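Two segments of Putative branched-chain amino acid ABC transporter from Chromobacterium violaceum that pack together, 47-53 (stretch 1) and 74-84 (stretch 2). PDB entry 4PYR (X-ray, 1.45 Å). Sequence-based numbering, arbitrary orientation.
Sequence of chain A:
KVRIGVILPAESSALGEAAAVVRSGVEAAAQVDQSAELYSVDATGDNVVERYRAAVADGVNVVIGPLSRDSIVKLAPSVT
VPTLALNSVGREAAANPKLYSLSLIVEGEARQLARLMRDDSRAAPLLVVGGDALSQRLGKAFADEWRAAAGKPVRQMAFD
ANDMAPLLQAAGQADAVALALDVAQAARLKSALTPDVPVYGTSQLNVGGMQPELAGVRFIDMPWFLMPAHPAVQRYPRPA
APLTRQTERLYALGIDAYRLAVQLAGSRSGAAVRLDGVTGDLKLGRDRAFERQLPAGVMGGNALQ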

ATOM      1  N   ASN A  47      20.752 -10.814  11.919  1.00 33.61           N
ATOM      2  CA  ASN A  47      20.869 -10.140  13.227  1.00 34.97           C
ATOM      3  C   ASN A  47      19.583  -9.515  13.766  1.00 34.50           C
ATOM      4  O   ASN A  47      19.612  -8.863  14.811  1.00 33.72           O
ATOM      5  CB  ASN A  47      21.974  -9.069  13.204  1.00 34.52           C
ATOM      6  CG  ASN A  47      21.641  -7.883  12.326  1.00 29.39           C
ATOM      7  OD1 ASN A  47      20.502  -7.667  11.872  1.00 31.57           O
ATOM      8  ND2 ASN A  47      22.646  -7.081  12.104  1.00 35.19           N
ATOM      9  N   VAL A  48      18.475  -9.689  13.042  1.00 34.85           N
ATOM     10  CA  VAL A  48      17.234  -8.978  13.369  1.00 30.97           C
ATOM     11  C   VAL A  48      16.728  -9.407  14.725  1.00 32.44           C
ATOM     12  O   VAL A  48      16.307  -8.574  15.512  1.00 29.75           O
ATOM     13  CB  VAL A  48      16.168  -9.138  12.281  1.00 30.89           C
ATOM     14  CG1 VAL A  48      15.576 -10.535  12.289  1.00 35.29           C
ATOM     15  CG2 VAL A  48      15.074  -8.103  12.466  1.00 29.83           C
ATOM     16  N   VAL A  49      16.829 -10.698  15.042  1.00 28.90           N
ATOM     17  CA  VAL A  49      16.358 -11.156  16.349  1.00 37.29           C
ATOM     18  C   VAL A  49      17.214 -10.564  17.453  1.00 33.12           C
ATOM     19  O   VAL A  49      16.705 -10.055  18.421  1.00 34.22           O
ATOM     20  CB  VAL A  49      16.374 -12.695  16.490  1.00 29.48           C
ATOM     21  CG1 VAL A  49      16.188 -13.108  17.943  1.00 45.57           C
ATOM     22  CG2 VAL A  49      15.307 -13.328  15.612  1.00 39.72           C
ATOM     23  N   GLU A  50      18.530 -10.650  17.302  1.00 33.92           N
ATOM     24  CA  GLU A  50      19.436 -10.105  18.320  1.00 34.91           C
ATOM     25  C   GLU A  50      19.252  -8.595  18.578  1.00 34.34           C
ATOM     26  O   GLU A  50      19.299  -8.136  19.717  1.00 34.47           O
ATOM     27  CB  GLU A  50      20.877 -10.375  17.892  1.00 38.34           C
ATOM     28  CG  GLU A  50      21.911 -10.172  18.973  1.00 41.26           C
ATOM     29  CD  GLU A  50      23.258 -10.700  18.534  1.00 46.12           C
ATOM     30  OE1 GLU A  50      23.394 -11.003  17.314  1.00 45.71           O
ATOM     31  OE2 GLU A  50      24.176 -10.831  19.387  1.00 48.34           O
ATOM     32  N   ARG A  51      19.055  -7.827  17.516  1.00 29.89           N
ATOM     33  CA  ARG A  51      18.933  -6.386  17.678  1.00 29.97           C
ATOM     34  C   ARG A  51      17.534  -5.994  18.145  1.00 27.05           C
ATOM     35  O   ARG A  51      17.381  -5.009  18.854  1.00 28.48           O
ATOM     36  CB  ARG A  51      19.354  -5.675  16.399  1.00 32.45           C
ATOM     37  CG  ARG A  51      20.834  -5.909  16.197  1.00 33.58           C
ATOM     38  CD  ARG A  51      21.446  -5.025  15.162  1.00 34.58           C
ATOM     39  NE  ARG A  51      22.869  -5.289  15.092  1.00 35.34           N
ATOM     40  CZ  ARG A  51      23.699  -4.696  14.255  1.00 33.87           C
ATOM     41  NH1 ARG A  51      23.226  -3.805  13.390  1.00 32.10           N
ATOM     42  NH2 ARG A  51      24.987  -5.004  14.274  1.00 34.71           N
ATOM     43  N   TYR A  52      16.531  -6.761  17.726  1.00 28.41           N
ATOM     44  CA  TYR A  52      15.180  -6.627  18.277  1.00 26.56           C
ATOM     45  C   TYR A  52      15.263  -6.882  19.767  1.00 30.62           C
ATOM     46  O   TYR A  52      14.802  -6.079  20.580  1.00 30.97           O
ATOM     47  CB  TYR A  52      14.224  -7.624  17.610  1.00 29.17           C
ATOM     48  CG  TYR A  52      12.812  -7.603  18.109  1.00 25.58           C
ATOM     49  CD1 TYR A  52      12.435  -8.373  19.213  1.00 27.10           C
ATOM     50  CD2 TYR A  52      11.847  -6.864  17.475  1.00 24.50           C
ATOM     51  CE1 TYR A  52      11.103  -8.378  19.658  1.00 31.59           C
ATOM     52  CE2 TYR A  52      10.529  -6.830  17.901  1.00 26.14           C
ATOM     53  CZ  TYR A  52      10.151  -7.613  18.997  1.00 27.54           C
ATOM     54  OH  TYR A  52       8.841  -7.589  19.451  1.00 28.95           O
ATOM     55  N   ARG A  53      15.862  -8.004  20.132  1.00 30.28           N
ATOM     56  CA  ARG A  53      16.026  -8.345  21.541  1.00 32.35           C
ATOM     57  C   ARG A  53      16.704  -7.234  22.317  1.00 35.06           C
ATOM     58  O   ARG A  53      16.276  -6.899  23.405  1.00 34.80           O
ATOM     59  CB  ARG A  53      16.805  -9.643  21.719  1.00 35.35           C
ATOM     60  CG  ARG A  53      15.960 -10.892  21.430  1.00 31.19           C
ATOM     61  CD  ARG A  53      16.694 -12.192  21.600  1.00 39.12           C
ATOM     62  NE  ARG A  53      16.857 -12.513  23.015  1.00 40.13           N
ATOM     63  CZ  ARG A  53      15.898 -13.023  23.779  1.00 41.57           C
ATOM     64  NH1 ARG A  53      14.711 -13.304  23.261  1.00 45.58           N
ATOM     65  NH2 ARG A  53      16.129 -13.269  25.056  1.00 48.14           N
ATOM     66  N   LYS A  74      12.009 -15.012  10.607  1.00 37.66           N
ATOM     67  CA  LYS A  74      13.031 -15.263  11.635  1.00 33.32           C
ATOM     68  C   LYS A  74      12.675 -14.670  12.986  1.00 31.62           C
ATOM     69  O   LYS A  74      13.082 -15.199  14.019  1.00 35.20           O
ATOM     70  CB  LYS A  74      14.393 -14.685  11.196  1.00 34.91           C
ATOM     71  CG  LYS A  74      15.021 -15.435  10.034  1.00 36.23           C
ATOM     72  CD  LYS A  74      16.383 -14.859   9.649  1.00 40.07           C
ATOM     73  CE  LYS A  74      17.157 -15.794   8.736  1.00 38.94           C
ATOM     74  NZ  LYS A  74      17.420 -17.100   9.370  1.00 47.18           N
ATOM     75  N   LEU A  75      11.993 -13.535  12.957  1.00 34.49           N
ATOM     76  CA  LEU A  75      11.687 -12.743  14.155  1.00 28.38           C
ATOM     77  C   LEU A  75      10.426 -13.193  14.902  1.00 30.97           C
ATOM     78  O   LEU A  75      10.388 -13.124  16.118  1.00 30.85           O
ATOM     79  CB  LEU A  75      11.538 -11.267  13.794  1.00 30.98           C
ATOM     80  CG  LEU A  75      11.273 -10.256  14.940  1.00 24.17           C
ATOM     81  CD1 LEU A  75      12.423 -10.363  15.944  1.00 34.51           C
ATOM     82  CD2 LEU A  75      11.087  -8.823  14.482  1.00 26.34           C
ATOM     83  N   ALA A  76       9.400 -13.595  14.159  1.00 29.58           N
ATOM     84  CA  ALA A  76       8.047 -13.834  14.735  1.00 29.50           C
ATOM     85  C   ALA A  76       8.030 -14.583  16.107  1.00 29.96           C
ATOM     86  O   ALA A  76       7.372 -14.130  17.062  1.00 36.41           O
ATOM     87  CB  ALA A  76       7.166 -14.542  13.716  1.00 30.77           C
ATOM     88  N   PRO A  77       8.804 -15.657  16.237  1.00 36.36           N
ATOM     89  CA  PRO A  77       8.720 -16.405  17.534  1.00 38.83           C
ATOM     90  C   PRO A  77       9.226 -15.601  18.724  1.00 43.28           C
ATOM     91  O   PRO A  77       8.827 -15.874  19.859  1.00 45.64           O
ATOM     92  CB  PRO A  77       9.612 -17.663  17.324  1.00 42.99           C
ATOM     93  CG  PRO A  77       9.700 -17.802  15.833  1.00 42.38           C
ATOM     94  CD  PRO A  77       9.584 -16.422  15.238  1.00 37.53           C
ATOM     95  N   SER A  78      10.088 -14.619  18.454  1.00 40.85           N
ATOM     96  CA  SER A  78      10.698 -13.801  19.515  1.00 43.50           C
ATOM     97  C   SER A  78       9.914 -12.514  19.831  1.00 37.53           C
ATOM     98  O   SER A  78      10.240 -11.780  20.785  1.00 39.75           O
ATOM     99  CB  SER A  78      12.175 -13.510  19.159  1.00 43.56           C
ATOM    100  OG  SER A  78      12.834 -14.742  18.897  1.00 43.71           O
ATOM    101  N   VAL A  79       8.856 -12.272  19.064  1.00 37.48           N
ATOM    102  CA  VAL A  79       8.090 -11.013  19.200  1.00 30.92           C
ATOM    103  C   VAL A  79       7.387 -10.984  20.541  1.00 32.71           C
ATOM    104  O   VAL A  79       6.597 -11.896  20.899  1.00 43.36           O
ATOM    105  CB  VAL A  79       7.121 -10.760  18.018  1.00 31.96           C
ATOM    106  CG1 VAL A  79       6.089  -9.679  18.347  1.00 34.33           C
ATOM    107  CG2 VAL A  79       7.947 -10.340  16.804  1.00 31.35           C
ATOM    108  N   THR A  80       7.756  -9.979  21.327  1.00 34.52           N
ATOM    109  CA  THR A  80       7.202  -9.859  22.687  1.00 35.64           C
ATOM    110  C   THR A  80       6.599  -8.498  23.014  1.00 26.72           C
ATOM    111  O   THR A  80       5.956  -8.354  24.039  1.00 35.91           O
ATOM    112  CB  THR A  80       8.269 -10.114  23.738  1.00 33.81           C
ATOM    113  OG1 THR A  80       9.343  -9.200  23.509  1.00 35.96           O
ATOM    114  CG2 THR A  80       8.753 -11.562  23.678  1.00 44.32           C
ATOM    115  N   VAL A  81       6.832  -7.508  22.161  1.00 30.65           N
ATOM    116  CA  VAL A  81       6.108  -6.250  22.227  1.00 22.54           C
ATOM    117  C   VAL A  81       5.387  -6.037  20.880  1.00 27.16           C
ATOM    118  O   VAL A  81       5.752  -6.660  19.872  1.00 28.64           O
ATOM    119  CB  VAL A  81       7.026  -5.049  22.533  1.00 25.87           C
ATOM    120  CG1 VAL A  81       7.773  -5.254  23.810  1.00 26.59           C
ATOM    121  CG2 VAL A  81       7.963  -4.712  21.361  1.00 26.14           C
ATOM    122  N   PRO A  82       4.318  -5.228  20.875  1.00 26.57           N
ATOM    123  CA  PRO A  82       3.604  -5.009  19.635  1.00 22.49           C
ATOM    124  C   PRO A  82       4.576  -4.617  18.561  1.00 23.88           C
ATOM    125  O   PRO A  82       5.376  -3.707  18.786  1.00 21.52           O
ATOM    126  CB  PRO A  82       2.616  -3.909  19.989  1.00 24.49           C
ATOM    127  CG  PRO A  82       2.407  -4.025  21.444  1.00 25.97           C
ATOM    128  CD  PRO A  82       3.763  -4.418  21.972  1.00 28.28           C
ATOM    129  N   THR A  83       4.529  -5.326  17.431  1.00 22.37           N
ATOM    130  CA  THR A  83       5.520  -5.129  16.388  1.00 22.13           C
ATOM    131  C   THR A  83       4.824  -4.978  15.064  1.00 20.39           C
ATOM    132  O   THR A  83       4.023  -5.812  14.671  1.00 23.23           O
ATOM    133  CB  THR A  83       6.490  -6.310  16.410  1.00 23.61           C
ATOM    134  OG1 THR A  83       7.115  -6.323  17.682  1.00 23.08           O
ATOM    135  CG2 THR A  83       7.539  -6.210  15.360  1.00 23.44           C
ATOM    136  N   LEU A  84       5.111  -3.834  14.429  1.00 19.42           N
ATOM    137  CA  LEU A  84       4.497  -3.485  13.158  1.00 18.82           C
ATOM    138  C   LEU A  84       5.484  -3.734  12.041  1.00 18.09           C
ATOM    139  O   LEU A  84       6.263  -2.834  11.655  1.00 18.25           O
ATOM    140  CB  LEU A  84       4.036  -2.019  13.175  1.00 18.69           C
ATOM    141  CG  LEU A  84       3.210  -1.665  11.965  1.00 18.24           C
ATOM    142  CD1 LEU A  84       1.841  -2.299  11.929  1.00 20.10           C
ATOM    143  CD2 LEU A  84       3.113  -0.140  11.965  1.00 18.47           C
TER

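The first rule of this contact is economy: a short helical segment meets a chain that changes from helix to 3-10 turn to loop to strand, and one tyrosine does most of the work. Together the two sides bury 434 Å², and Tyr 52 alone has 130 Å² covered by the other stretch.

Asn 47 comes just before the helix and takes no part in the packing. Its CA-to-CB bond points away from stretch 2, and its contribution is local: Asn 47 O accepts from Arg 51 N at 2.9 Å, in the first turn.

Val 48 points toward the partner and is buried. Val 48 CG1 lies 4.4 Å from Leu 75 CB and 4.5 Å from Lys 74 CB, a loose fit in which a compact branched side chain fills space without needing a polar partner. Lys 74 suits the margin here: its CB gives apolar surface to Val 48, while the end of the side chain of this exposed residue leads away.

Val 49 CA and Leu 75 CA, 5.4 Å apart, are the nearest CA pair across the stretches. The CB of Val 49 is directed sideways; with chi1 in the t well, CG2 is the methyl against Lys 74 O, while CG1 is the nearer of the two to Ser 78 OG. Val 49 CG2 sits 3.3 Å from Lys 74 O and 4.1 Å from Leu 75 CD1, while Val 49 CG1 comes within 3.9 Å of Ser 78 OG. A short side chain suits a place where the CA atoms come this near.

Glu 50 and Arg 51 lose no surface to stretch 2. Both are exposed, as charged residues commonly are; Glu 50 points away and Arg 51 is out of reach.

One turn after Val 48, Tyr 52 also points toward the partner, its chi1 of 179° extending the ring along stretch 2. Leu 75 covers one face of that ring: its CD1 stands 3.9 Å from the centroid of the Tyr 52 ring, 26° off the normal, in a CH-pi contact, and 3.5 Å from Tyr 52 CG. The CB of Leu 75 points sideways, but the t, p rotamer brings the end of the side chain nearer. Farther along, Tyr 52 CZ packs 4.1 Å from Val 79 CG2 and 4.3 Å from Val 81 CG2. Ser 78, which points toward stretch 1 and has 47 Å² covered, places its O 3.7 Å from Tyr 52 CE1.

That hydroxyl is the polar anchor of the ring. Tyr 52 OH donates to Thr 83 OG1 at 2.8 Å, and Thr 83 OG1 in turn donates to Val 81 O at 2.6 Å, forming a short relay. Tyr 52 OH also accepts from Thr 80 N at 3.2 Å and, weakly, from Val 81 N at 3.4 Å. A buried hydroxyl thus both gives and receives, and it engages backbone amides in a loop segment between the 3-10 turn and the strand.

Arg 53 stays exposed. Its CB points sideways and its end comes nearer, but Arg 53 NH1 comes no nearer than 4.8 Å to Ser 78 CB, so the contact effectively finishes with the tyrosine.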